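Local atomic coordinates of phosphodiesterase (Salpingoeca rosetta, PDB entry 7D7P), a protein that belongs to the cyclic nucleotide phosphodiesterase family, with an all-helical fold of the HD superfamily that carries zinc and magnesium ions. Residues N104-W109 / K272-R277. Numbering follows the deposited sequence.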
loop_
_atom_site.group_PDB
_atom_site.type_symbol
_atom_site.label_atom_id
_atom_site.label_comp_id
_atom_site.label_asym_id
_atom_site.label_seq_id
_atom_site.Cartn_x
_atom_site.Cartn_y
_atom_site.Cartn_z
ATOM N N ASN A 104 -11.101 22.307 -20.602
ATOM C CA ASN A 104 -10.347 21.074 -20.455
ATOM C C ASN A 104 -11.241 19.974 -19.890
ATOM O O ASN A 104 -12.267 20.253 -19.263
ATOM C CB ASN A 104 -9.146 21.295 -19.537
ATOM C CG ASN A 104 -8.199 22.359 -20.057
ATOM O OD1 ASN A 104 -7.758 22.311 -21.206
ATOM N ND2 ASN A 104 -7.886 23.333 -19.209
ATOM N N PRO A 105 -10.877 18.706 -20.112
ATOM C CA PRO A 105 -11.666 17.613 -19.515
ATOM C C PRO A 105 -11.666 17.625 -17.996
ATOM O O PRO A 105 -12.709 17.374 -17.383
ATOM C CB PRO A 105 -10.991 16.351 -20.074
ATOM C CG PRO A 105 -10.305 16.801 -21.321
ATOM C CD PRO A 105 -9.859 18.209 -21.055
ATOM N N PHE A 106 -10.525 17.908 -17.367
ATOM C CA PHE A 106 -10.420 17.921 -15.911
ATOM C C PHE A 106 -10.211 19.319 -15.358
ATOM O O PHE A 106 -10.990 19.779 -14.517
ATOM C CB PHE A 106 -9.286 16.993 -15.450
ATOM C CG PHE A 106 -9.179 16.863 -13.951
ATOM C CD1 PHE A 106 -8.491 17.809 -13.201
ATOM C CD2 PHE A 106 -9.760 15.792 -13.293
ATOM C CE1 PHE A 106 -8.395 17.695 -11.830
ATOM C CE2 PHE A 106 -9.663 15.670 -11.920
ATOM C CZ PHE A 106 -8.981 16.623 -11.187
ATOM N N HIS A 107 -9.155 20.018 -15.786
ATOM C CA HIS A 107 -8.795 21.309 -15.198
ATOM C C HIS A 107 -9.676 22.390 -15.816
ATOM O O HIS A 107 -9.256 23.179 -16.666
ATOM C CB HIS A 107 -7.312 21.601 -15.398
ATOM C CG HIS A 107 -6.409 20.719 -14.590
ATOM N ND1 HIS A 107 -5.839 19.571 -15.097
ATOM C CD2 HIS A 107 -5.983 20.816 -13.308
ATOM C CE1 HIS A 107 -5.098 19.000 -14.164
ATOM N NE2 HIS A 107 -5.169 19.736 -13.069
ATOM N N ASN A 108 -10.929 22.423 -15.363
ATOM C CA ASN A 108 -11.928 23.325 -15.919
ATOM C C ASN A 108 -12.653 24.083 -14.811
ATOM O O ASN A 108 -12.290 23.978 -13.634
ATOM C CB ASN A 108 -12.929 22.544 -16.780
ATOM C CG ASN A 108 -13.482 21.314 -16.072
ATOM O OD1 ASN A 108 -13.874 21.377 -14.907
ATOM N ND2 ASN A 108 -13.515 20.185 -16.776
ATOM N N TRP A 109 -13.688 24.841 -15.183
ATOM C CA TRP A 109 -14.419 25.641 -14.203
ATOM C C TRP A 109 -15.103 24.770 -13.158
ATOM O O TRP A 109 -15.246 25.185 -12.003
ATOM C CB TRP A 109 -15.441 26.524 -14.918
ATOM C CG TRP A 109 -16.545 27.077 -14.048
ATOM C CD1 TRP A 109 -17.869 26.741 -14.093
ATOM C CD2 TRP A 109 -16.426 28.095 -13.043
ATOM N NE1 TRP A 109 -18.577 27.473 -13.173
ATOM C CE2 TRP A 109 -17.716 28.312 -12.516
ATOM C CE3 TRP A 109 -15.357 28.840 -12.538
ATOM C CZ2 TRP A 109 -17.963 29.236 -11.503
ATOM C CZ3 TRP A 109 -15.605 29.757 -11.531
ATOM C CH2 TRP A 109 -16.897 29.949 -11.025
ATOM N N LYS A 272 -14.509 7.947 -10.519
ATOM C CA LYS A 272 -14.201 7.365 -11.821
ATOM C C LYS A 272 -14.346 8.382 -12.949
ATOM O O LYS A 272 -13.522 8.411 -13.870
ATOM C CB LYS A 272 -15.098 6.154 -12.076
ATOM C CG LYS A 272 -14.692 5.336 -13.289
ATOM C CD LYS A 272 -15.719 4.261 -13.601
ATOM C CE LYS A 272 -15.162 3.246 -14.581
ATOM N NZ LYS A 272 -14.510 3.913 -15.743
ATOM N N ARG A 273 -15.391 9.213 -12.906
ATOM C CA ARG A 273 -15.617 10.163 -13.993
ATOM C C ARG A 273 -14.514 11.212 -14.059
ATOM O O ARG A 273 -14.052 11.568 -15.148
ATOM C CB ARG A 273 -16.981 10.837 -13.833
ATOM C CG ARG A 273 -18.164 9.909 -14.056
ATOM C CD ARG A 273 -19.473 10.582 -13.673
ATOM N NE ARG A 273 -19.866 11.612 -14.629
ATOM C CZ ARG A 273 -20.886 12.447 -14.453
ATOM N NH1 ARG A 273 -21.617 12.383 -13.347
ATOM N NH2 ARG A 273 -21.172 13.352 -15.379
ATOM N N TRP A 274 -14.084 11.724 -12.905
ATOM C CA TRP A 274 -13.034 12.737 -12.899
ATOM C C TRP A 274 -11.678 12.130 -13.239
ATOM O O TRP A 274 -10.872 12.754 -13.939
ATOM C CB TRP A 274 -12.985 13.436 -11.542
ATOM C CG TRP A 274 -14.078 14.438 -11.339
ATOM C CD1 TRP A 274 -15.250 14.248 -10.666
ATOM C CD2 TRP A 274 -14.101 15.791 -11.812
ATOM N NE1 TRP A 274 -16.001 15.400 -10.688
ATOM C CE2 TRP A 274 -15.318 16.362 -11.386
ATOM C CE3 TRP A 274 -13.211 16.575 -12.553
ATOM C CZ2 TRP A 274 -15.668 17.680 -11.675
ATOM C CZ3 TRP A 274 -13.562 17.886 -12.842
ATOM C CH2 TRP A 274 -14.779 18.424 -12.404
ATOM N N SER A 275 -11.408 10.915 -12.754
ATOM C CA SER A 275 -10.141 10.259 -13.073
ATOM C C SER A 275 -10.037 9.952 -14.561
ATOM O O SER A 275 -8.957 10.070 -15.151
ATOM C CB SER A 275 -9.984 8.981 -12.251
ATOM O OG SER A 275 -9.694 9.279 -10.897
ATOM N N ALA A 276 -11.147 9.549 -15.184
ATOM C CA ALA A 276 -11.143 9.320 -16.624
ATOM C C ALA A 276 -10.913 10.613 -17.393
ATOM O O ALA A 276 -10.331 10.591 -18.483
ATOM C CB ALA A 276 -12.455 8.668 -17.062
ATOM N N ARG A 277 -11.362 11.745 -16.842
ATOM C CA ARG A 277 -11.116 13.033 -17.481
ATOM C C ARG A 277 -9.653 13.438 -17.364
ATOM O O ARG A 277 -9.088 14.012 -18.301
ATOM C CB ARG A 277 -12.027 14.098 -16.869
ATOM C CG ARG A 277 -13.479 13.934 -17.275
ATOM C CD ARG A 277 -14.415 14.797 -16.447
ATOM N NE ARG A 277 -15.753 14.828 -17.031
ATOM C CZ ARG A 277 -16.191 15.790 -17.835
ATOM N NH1 ARG A 277 -15.396 16.803 -18.150
ATOM N NH2 ARG A 277 -17.423 15.741 -18.326
#
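F106 and W274 meet in a T-shaped stack that joins the loop ahead of helix 109-126 to helix 268-291. The benzo edge of the indole points at the phenyl face on its CD2-CE2 side, with the planes 83° apart and CE3 of W274 3.6 Å from CD2 of F106. CG of F106 stands anti to the backbone N (chi1 -175°), and CD2 lies 3.3 Å from the carbonyl O of W274, which is near the ring plane at its edge. F106 O and N108 OD1 border the indole edge in turn, while W274 NE1 is hydrogen-bonded to D57 OD1.

Polar contact rests on R277. Its NH1 donates to P105 O over 2.9 Å, nearly straight at 163°, meeting a lone pair in the carbonyl plane; the oxygen lies in the guanidinium plane. CD of R277 packs 3.2 Å from P105 O, and P105 CB lies 3.5 Å from R277 O.

Within the loop, N108 ND2 donates to N104 O at 2.8 Å, and its OD1 N-caps helix 109-126 through the backbone N of H111, a zinc ligand. Aromatic packing and a charged donor to a backbone carbonyl thus anchor to helix 268-291 the loop that leads into the metal site.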